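Local coordinates for uncharacterized protein (Bordetella pertussis, PDB 3FVV) that probably removes phosphate from histidinol phosphate in histidine biosynthesis, as a magnesium-dependent hydrolase of the HAD superfamily, at residues F9-H13 / T14-L18; V162-N165 / Q166-G170; V191-L194 / E195-R199. One frame throughout, in Å; residues are numbered along the deposited sequence.

Contact 1: F9-H13 / T14-L18. With SO4 (sulfate ion), chain C.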
loop_
_atom_site.group_PDB
_atom_site.type_symbol
_atom_site.label_atom_id
_atom_site.label_comp_id
_atom_site.label_asym_id
_atom_site.label_seq_id
_atom_site.Cartn_x
_atom_site.Cartn_y
_atom_site.Cartn_z
ATOM N N PHE A 9 4.777 5.331 5.716
ATOM C CA PHE A 9 3.506 4.757 6.071
ATOM C C PHE A 9 3.096 3.609 5.182
ATOM O O PHE A 9 3.004 3.752 3.983
ATOM C CB PHE A 9 2.455 5.851 6.025
ATOM C CG PHE A 9 2.808 7.027 6.824
ATOM C CD1 PHE A 9 2.557 7.047 8.184
ATOM C CD2 PHE A 9 3.431 8.104 6.235
ATOM C CE1 PHE A 9 2.890 8.128 8.934
ATOM C CE2 PHE A 9 3.767 9.219 6.968
ATOM C CZ PHE A 9 3.468 9.249 8.322
ATOM N N ASP A 10 2.813 2.479 5.793
ATOM C CA ASP A 10 2.032 1.415 5.142
ATOM C C ASP A 10 0.598 1.926 4.898
ATOM O O ASP A 10 0.132 2.819 5.577
ATOM C CB ASP A 10 2.018 0.178 6.070
ATOM C CG ASP A 10 1.302 -1.042 5.428
ATOM O OD1 ASP A 10 1.687 -1.405 4.267
ATOM O OD2 ASP A 10 0.364 -1.602 6.046
ATOM N N LEU A 11 -0.120 1.378 3.927
ATOM C CA LEU A 11 -1.498 1.793 3.677
ATOM C C LEU A 11 -2.561 0.827 4.230
ATOM O O LEU A 11 -3.305 1.184 5.157
ATOM C CB LEU A 11 -1.754 1.992 2.182
ATOM C CG LEU A 11 -3.164 2.422 1.792
ATOM C CD1 LEU A 11 -3.467 3.748 2.381
ATOM C CD2 LEU A 11 -3.353 2.461 0.197
ATOM N N ASP A 12 -2.624 -0.385 3.693
ATOM C CA ASP A 12 -3.790 -1.236 3.939
ATOM C C ASP A 12 -3.788 -1.725 5.357
ATOM O O ASP A 12 -2.838 -2.331 5.779
ATOM C CB ASP A 12 -3.855 -2.379 2.920
ATOM C CG ASP A 12 -3.946 -1.860 1.478
ATOM O OD1 ASP A 12 -4.759 -0.970 1.183
ATOM O OD2 ASP A 12 -3.160 -2.281 0.631
ATOM N N HIS A 13 -4.847 -1.383 6.097
ATOM C CA HIS A 13 -5.018 -1.741 7.517
ATOM C C HIS A 13 -4.136 -0.938 8.434
ATOM O O HIS A 13 -4.184 -1.124 9.629
ATOM C CB HIS A 13 -4.788 -3.222 7.750
ATOM C CG HIS A 13 -5.743 -4.073 6.987
ATOM N ND1 HIS A 13 -7.091 -4.072 7.249
ATOM C CD2 HIS A 13 -5.563 -4.900 5.933
ATOM C CE1 HIS A 13 -7.702 -4.889 6.409
ATOM N NE2 HIS A 13 -6.797 -5.409 5.603
ATOM N N THR A 14 -3.346 -0.024 7.891
ATOM C CA THR A 14 -2.518 0.884 8.708
ATOM C C THR A 14 -3.162 2.255 8.669
ATOM O O THR A 14 -3.607 2.744 9.672
ATOM C CB THR A 14 -1.067 0.953 8.142
ATOM O OG1 THR A 14 -0.453 -0.320 8.349
ATOM C CG2 THR A 14 -0.220 2.060 8.827
ATOM N N LEU A 15 -3.229 2.868 7.490
ATOM C CA LEU A 15 -3.879 4.170 7.369
ATOM C C LEU A 15 -5.351 4.032 7.014
ATOM O O LEU A 15 -6.099 4.944 7.273
ATOM C CB LEU A 15 -3.125 5.076 6.390
ATOM C CG LEU A 15 -1.746 5.636 6.808
ATOM C CD1 LEU A 15 -1.269 6.613 5.757
ATOM C CD2 LEU A 15 -1.801 6.305 8.203
ATOM N N LEU A 16 -5.788 2.874 6.466
ATOM C CA LEU A 16 -7.181 2.661 6.117
ATOM C C LEU A 16 -7.661 1.380 6.817
ATOM O O LEU A 16 -6.899 0.418 6.930
ATOM C CB LEU A 16 -7.371 2.519 4.602
ATOM C CG LEU A 16 -6.950 3.662 3.690
ATOM C CD1 LEU A 16 -7.043 3.155 2.247
ATOM C CD2 LEU A 16 -7.818 4.821 3.950
ATOM N N PRO A 17 -8.913 1.372 7.300
ATOM C CA PRO A 17 -9.429 0.213 8.001
ATOM C C PRO A 17 -9.909 -0.831 7.003
ATOM O O PRO A 17 -10.852 -1.490 7.249
ATOM C CB PRO A 17 -10.605 0.786 8.806
ATOM C CG PRO A 17 -11.072 1.955 8.016
ATOM C CD PRO A 17 -9.852 2.510 7.349
ATOM N N LEU A 18 -9.223 -0.990 5.886
ATOM C CA LEU A 18 -9.609 -1.963 4.910
ATOM C C LEU A 18 -8.372 -2.276 4.046
ATOM O O LEU A 18 -7.306 -1.638 4.168
ATOM C CB LEU A 18 -10.791 -1.419 4.092
ATOM C CG LEU A 18 -10.675 0.014 3.483
ATOM C CD1 LEU A 18 -9.837 -0.015 2.226
ATOM C CD2 LEU A 18 -12.038 0.707 3.233
HETATM S S SO4 C . 0.037 -2.770 1.973
HETATM O O1 SO4 C . -0.283 -1.301 2.140
HETATM O O2 SO4 C . 1.446 -3.027 1.483
HETATM O O3 SO4 C . -0.310 -3.380 3.247
HETATM O O4 SO4 C . -0.831 -3.380 0.954
#
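Thr14 OG1 donates to Asp10 OD2 at 2.8 Å, using the anti lone pair of that oxygen, and the two side chains meet at nearly a right angle. The spacing Asp10-x-Asp12-x-Thr14 after strand 5-9 matches the first conserved motif of HAD phosphatases, whose leading aspartate is the nucleophile in relatives. With CG anti to the backbone N (chi1 -176°), Asp10 turns its other oxygen to the sulfate: OD1 lies 2.9 Å from sulfate O1 and also forms a salt bridge with Lys160. The same O1 takes the N-H of Asp12 at 3.0 Å, nearly straight (174°), and a more bent bond from Leu11 N. A sulfate here, probably picked up from the crystallisation solution, is consistent with a phosphate site. Asp12 is held by Ser20 and Thr117.

Behind the anion the chain curls round Leu11 O, which accepts from the N atoms of Thr14, Leu15 and Leu16; Leu15 N is 2.9 Å away, whereas Thr14 N stands above the carbonyl plane, 48° out of it. Leu11 CD1 meets Leu16 CD1 at 3.6 Å. Farther out, one face of the His13 ring rests on Leu18, with CE1 3.6 Å from Leu18 C. Leu15 CD1 touches Phe9 CB at 3.8 Å, and Leu15 also packs on helix 95-106, while Leu11 leans on strand 110-115 and Asp10 and Thr14 on strand 180-185.

Contact 2: V162-N165 / Q166-G170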
loop_
_atom_site.group_PDB
_atom_site.type_symbol
_atom_site.label_atom_id
_atom_site.label_comp_id
_atom_site.label_asym_id
_atom_site.label_seq_id
_atom_site.Cartn_x
_atom_site.Cartn_y
_atom_site.Cartn_z
ATOM N N VAL A 162 14.190 -2.424 -0.630
ATOM C CA VAL A 162 14.844 -2.072 -1.888
ATOM C C VAL A 162 14.227 -0.766 -2.491
ATOM O O VAL A 162 14.930 0.208 -2.768
ATOM C CB VAL A 162 14.754 -3.291 -2.881
ATOM C CG1 VAL A 162 15.290 -2.973 -4.294
ATOM C CG2 VAL A 162 15.499 -4.482 -2.292
ATOM N N ARG A 163 12.895 -0.721 -2.603
ATOM C CA ARG A 163 12.254 0.400 -3.245
ATOM C C ARG A 163 12.477 1.700 -2.477
ATOM O O ARG A 163 12.698 2.727 -3.061
ATOM C CB ARG A 163 10.740 0.115 -3.440
ATOM C CG ARG A 163 10.490 -0.903 -4.504
ATOM C CD ARG A 163 10.748 -0.292 -5.943
ATOM N NE ARG A 163 9.945 0.920 -6.098
ATOM C CZ ARG A 163 8.646 0.940 -6.415
ATOM N NH1 ARG A 163 7.991 -0.168 -6.637
ATOM N NH2 ARG A 163 7.969 2.081 -6.459
ATOM N N VAL A 164 12.434 1.640 -1.157
ATOM C CA VAL A 164 12.642 2.815 -0.357
ATOM C C VAL A 164 14.086 3.285 -0.582
ATOM O O VAL A 164 14.340 4.493 -0.735
ATOM C CB VAL A 164 12.383 2.513 1.139
ATOM C CG1 VAL A 164 12.922 3.625 1.963
ATOM C CG2 VAL A 164 10.846 2.326 1.413
ATOM N N ASN A 165 15.058 2.364 -0.578
ATOM C CA ASN A 165 16.474 2.810 -0.748
ATOM C C ASN A 165 16.705 3.386 -2.176
ATOM O O ASN A 165 17.365 4.453 -2.350
ATOM C CB ASN A 165 17.473 1.726 -0.359
ATOM C CG ASN A 165 17.465 1.412 1.155
ATOM O OD1 ASN A 165 17.503 0.225 1.574
ATOM N ND2 ASN A 165 17.418 2.449 1.965
ATOM N N GLN A 166 16.077 2.764 -3.174
ATOM C CA GLN A 166 16.183 3.291 -4.543
ATOM C C GLN A 166 15.577 4.670 -4.636
ATOM O O GLN A 166 16.173 5.532 -5.231
ATOM C CB GLN A 166 15.569 2.356 -5.566
ATOM C CG GLN A 166 16.264 1.043 -5.596
ATOM C CD GLN A 166 15.629 0.018 -6.478
ATOM O OE1 GLN A 166 14.396 -0.129 -6.539
ATOM N NE2 GLN A 166 16.490 -0.779 -7.140
ATOM N N TRP A 167 14.408 4.895 -4.015
ATOM C CA TRP A 167 13.776 6.210 -4.054
ATOM C C TRP A 167 14.622 7.329 -3.393
ATOM O O TRP A 167 14.803 8.405 -3.952
ATOM C CB TRP A 167 12.371 6.099 -3.457
ATOM C CG TRP A 167 11.774 7.342 -3.017
ATOM C CD1 TRP A 167 11.310 8.351 -3.793
ATOM C CD2 TRP A 167 11.541 7.719 -1.675
ATOM N NE1 TRP A 167 10.795 9.361 -2.998
ATOM C CE2 TRP A 167 10.928 8.992 -1.693
ATOM C CE3 TRP A 167 11.813 7.124 -0.451
ATOM C CZ2 TRP A 167 10.590 9.675 -0.542
ATOM C CZ3 TRP A 167 11.449 7.805 0.701
ATOM C CH2 TRP A 167 10.861 9.072 0.638
ATOM N N LEU A 168 15.151 7.069 -2.221
ATOM C CA LEU A 168 15.961 8.059 -1.555
ATOM C C LEU A 168 17.171 8.433 -2.436
ATOM O O LEU A 168 17.510 9.617 -2.591
ATOM C CB LEU A 168 16.422 7.538 -0.182
ATOM C CG LEU A 168 15.295 7.427 0.845
ATOM C CD1 LEU A 168 15.688 6.557 2.035
ATOM C CD2 LEU A 168 14.768 8.814 1.304
ATOM N N ALA A 169 17.816 7.441 -3.034
ATOM C CA ALA A 169 19.022 7.718 -3.844
ATOM C C ALA A 169 18.647 8.579 -5.073
ATOM O O ALA A 169 19.331 9.533 -5.425
ATOM C CB ALA A 169 19.658 6.419 -4.255
ATOM N N GLY A 170 17.541 8.244 -5.721
ATOM C CA GLY A 170 16.955 9.136 -6.733
ATOM C C GLY A 170 16.821 10.616 -6.308
ATOM O O GLY A 170 16.935 11.518 -7.111
#
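Helix 158-170, one of the helices flanking the Rossmann-like sheet of the HAD fold, brings Val162 and Gln166 together one turn apart. Four successive i to i+4 bonds define this part of the helix, running from the N atoms of Gln166, Trp167, Leu168 and Ala169 to the O atoms of Val162, Arg163, Val164 and Asn165. The first is the shortest, Gln166 N to Val162 O at 2.8 Å.

On the outer surface Val162 and Gln166 run side by side and point the same way. The first torsion of Gln166 (chi1 -62°) sets its CG beside the backbone N, and the extended chain beyond it carries the amide along the valine, bringing Gln166 CD 3.7 Å from Val162 CG1. Arg163 crosses the end of the glutamine, its CD 3.7 Å from Gln166 OE1. The arginine chain is bent at chi2 and chi3, and its NH1 bonds to the backbone oxygens of Ala136 and Thr153.

The opposite character appears on the side facing the sheet. Val164, Trp167 and Leu168 all reach strands 5-9 and 110-115, and the indole also meets the ring of His133. A first torsion of 161° swings the Trp167 indole away from its own N, and Val164 O lies at the indole edge, near the ring plane, 3.7 Å from Trp167 CE3. Beside it, Val164 and Leu168 are parallel neighbours, Val164 CG1 touching Leu168 CD1 at 4.0 Å.

Contact 3: V191-L194 / E195-R199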
loop_
_atom_site.group_PDB
_atom_site.type_symbol
_atom_site.label_atom_id
_atom_site.label_comp_id
_atom_site.label_asym_id
_atom_site.label_seq_id
_atom_site.Cartn_x
_atom_site.Cartn_y
_atom_site.Cartn_z
ATOM N N VAL A 191 8.039 -6.725 8.495
ATOM C CA VAL A 191 9.184 -6.778 9.416
ATOM C C VAL A 191 10.474 -6.308 8.691
ATOM O O VAL A 191 11.289 -5.604 9.257
ATOM C CB VAL A 191 9.315 -8.210 10.029
ATOM C CG1 VAL A 191 10.754 -8.463 10.769
ATOM C CG2 VAL A 191 8.068 -8.533 10.933
ATOM N N PRO A 192 10.644 -6.640 7.398
ATOM C CA PRO A 192 11.865 -6.149 6.762
ATOM C C PRO A 192 12.073 -4.658 6.819
ATOM O O PRO A 192 13.130 -4.207 7.320
ATOM C CB PRO A 192 11.734 -6.653 5.326
ATOM C CG PRO A 192 11.046 -7.963 5.474
ATOM C CD PRO A 192 10.039 -7.740 6.616
ATOM N N LEU A 193 11.064 -3.866 6.417
ATOM C CA LEU A 193 11.215 -2.415 6.510
ATOM C C LEU A 193 11.146 -1.912 7.987
ATOM O O LEU A 193 11.805 -0.930 8.355
ATOM C CB LEU A 193 10.193 -1.681 5.632
ATOM C CG LEU A 193 10.378 -0.173 5.548
ATOM C CD1 LEU A 193 11.816 0.177 5.220
ATOM C CD2 LEU A 193 9.448 0.389 4.516
ATOM N N LEU A 194 10.362 -2.578 8.820
ATOM C CA LEU A 194 10.268 -2.180 10.194
ATOM C C LEU A 194 11.661 -2.308 10.844
ATOM O O LEU A 194 12.068 -1.448 11.628
ATOM C CB LEU A 194 9.211 -2.976 10.940
ATOM C CG LEU A 194 7.733 -2.660 10.732
ATOM C CD1 LEU A 194 6.892 -3.734 11.349
ATOM C CD2 LEU A 194 7.372 -1.273 11.326
ATOM N N GLU A 195 12.408 -3.334 10.450
ATOM C CA GLU A 195 13.772 -3.570 10.971
ATOM C C GLU A 195 14.808 -2.595 10.457
ATOM O O GLU A 195 15.823 -2.390 11.078
ATOM C CB GLU A 195 14.185 -5.016 10.667
ATOM C CG GLU A 195 13.615 -5.991 11.677
ATOM C CD GLU A 195 14.012 -7.433 11.412
ATOM O OE1 GLU A 195 14.582 -7.710 10.323
ATOM O OE2 GLU A 195 13.734 -8.295 12.285
ATOM N N ALA A 196 14.533 -1.968 9.329
ATOM C CA ALA A 196 15.490 -1.106 8.636
ATOM C C ALA A 196 15.526 0.330 9.190
ATOM O O ALA A 196 16.553 0.995 9.091
ATOM C CB ALA A 196 15.188 -1.087 7.142
ATOM N N VAL A 197 14.418 0.811 9.758
ATOM C CA VAL A 197 14.323 2.210 10.142
ATOM C C VAL A 197 14.734 2.342 11.593
ATOM O O VAL A 197 14.866 1.346 12.270
ATOM C CB VAL A 197 12.863 2.726 9.977
ATOM C CG1 VAL A 197 12.513 2.833 8.518
ATOM C CG2 VAL A 197 11.886 1.825 10.721
ATOM N N THR A 198 14.846 3.546 12.119
ATOM C CA THR A 198 15.155 3.635 13.557
ATOM C C THR A 198 13.927 3.608 14.445
ATOM O O THR A 198 14.077 3.249 15.602
ATOM C CB THR A 198 15.958 4.873 13.919
ATOM O OG1 THR A 198 15.153 6.011 13.588
ATOM C CG2 THR A 198 17.328 4.896 13.108
ATOM N N ARG A 199 12.732 3.979 13.952
ATOM C CA ARG A 199 11.542 3.965 14.797
ATOM C C ARG A 199 10.370 3.202 14.179
ATOM O O ARG A 199 9.435 3.791 13.616
ATOM C CB ARG A 199 11.091 5.377 15.090
ATOM C CG ARG A 199 12.171 6.296 15.522
ATOM C CD ARG A 199 12.150 6.546 17.027
ATOM N NE ARG A 199 12.049 7.996 17.263
ATOM C CZ ARG A 199 12.872 8.742 17.993
ATOM N NH1 ARG A 199 13.905 8.201 18.638
ATOM N NH2 ARG A 199 12.624 10.047 18.101
HETATM O O HOH W 1 14.038 -0.785 13.471
#
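The carboxylate of Glu195 lies with one flat face over Val191 CG1: this methyl is 3.5 Å from Glu195 CD and 3.3 Å from OE2, standing above the plane of the group. With CG beside the backbone N (chi1 -81°) and the chain extended beyond it, the glutamate crosses the valine obliquely, and OE2 goes on to a salt bridge with Arg216. The aliphatic part is held close to the backbone as well, with Glu195 CB 3.3 Å from Val191 O.

A second flat group is the Leu193 peptide carbonyl. Ala196 N reaches Leu193 O at 3.1 Å from above the carbonyl plane, 73° out of it, an i to i+3 bond as in a 3-10 turn. One residue earlier Glu195 N makes an i to i+4 bond with Val191 O (2.8 Å), with a weak second one to Pro192 O. Val197 N adds just a weak bond to Leu193 O. The carbonyl of Leu194 turns to a water, 2.8 Å from Leu194 O, which also bonds to Val197 O; other acceptors nearby compete for its two protons, so it probably cannot serve all of them at once. Val197 CG2 approaches Leu194 O at 3.4 Å.

As the helix of a beta-alpha-beta unit, 191-196 lies between strands 180-185 and 199-203 in sequence. Leu193 and Leu194 pack on Phe183 of the first strand, Pro192 and Leu193 on Val161 of helix 158-170, and Arg199 opens the second strand through backbone bonding with Ser181.

All three contacts are local and in series along the chain, so none nests within or crosses another. Contact 1 closes first, a tight loop between strand 5-9 and helix 20-30. Contact 2 spans turns of helix 158-170, and contact 3 leads from helix 191-196 towards strand 199-203. Contacts 2 and 3 meet directly: Val164 CG2 lies 3.9 Å from Leu193 CD2, joining the two helices. Contact 1 touches neither, its nearest atoms staying about 8 Å from contact 2 and about 7 Å from contact 3. Helix 158-170 nevertheless reaches the sulfate site through Lys160, and strand 180-185 packs against both contact 1 and contact 3.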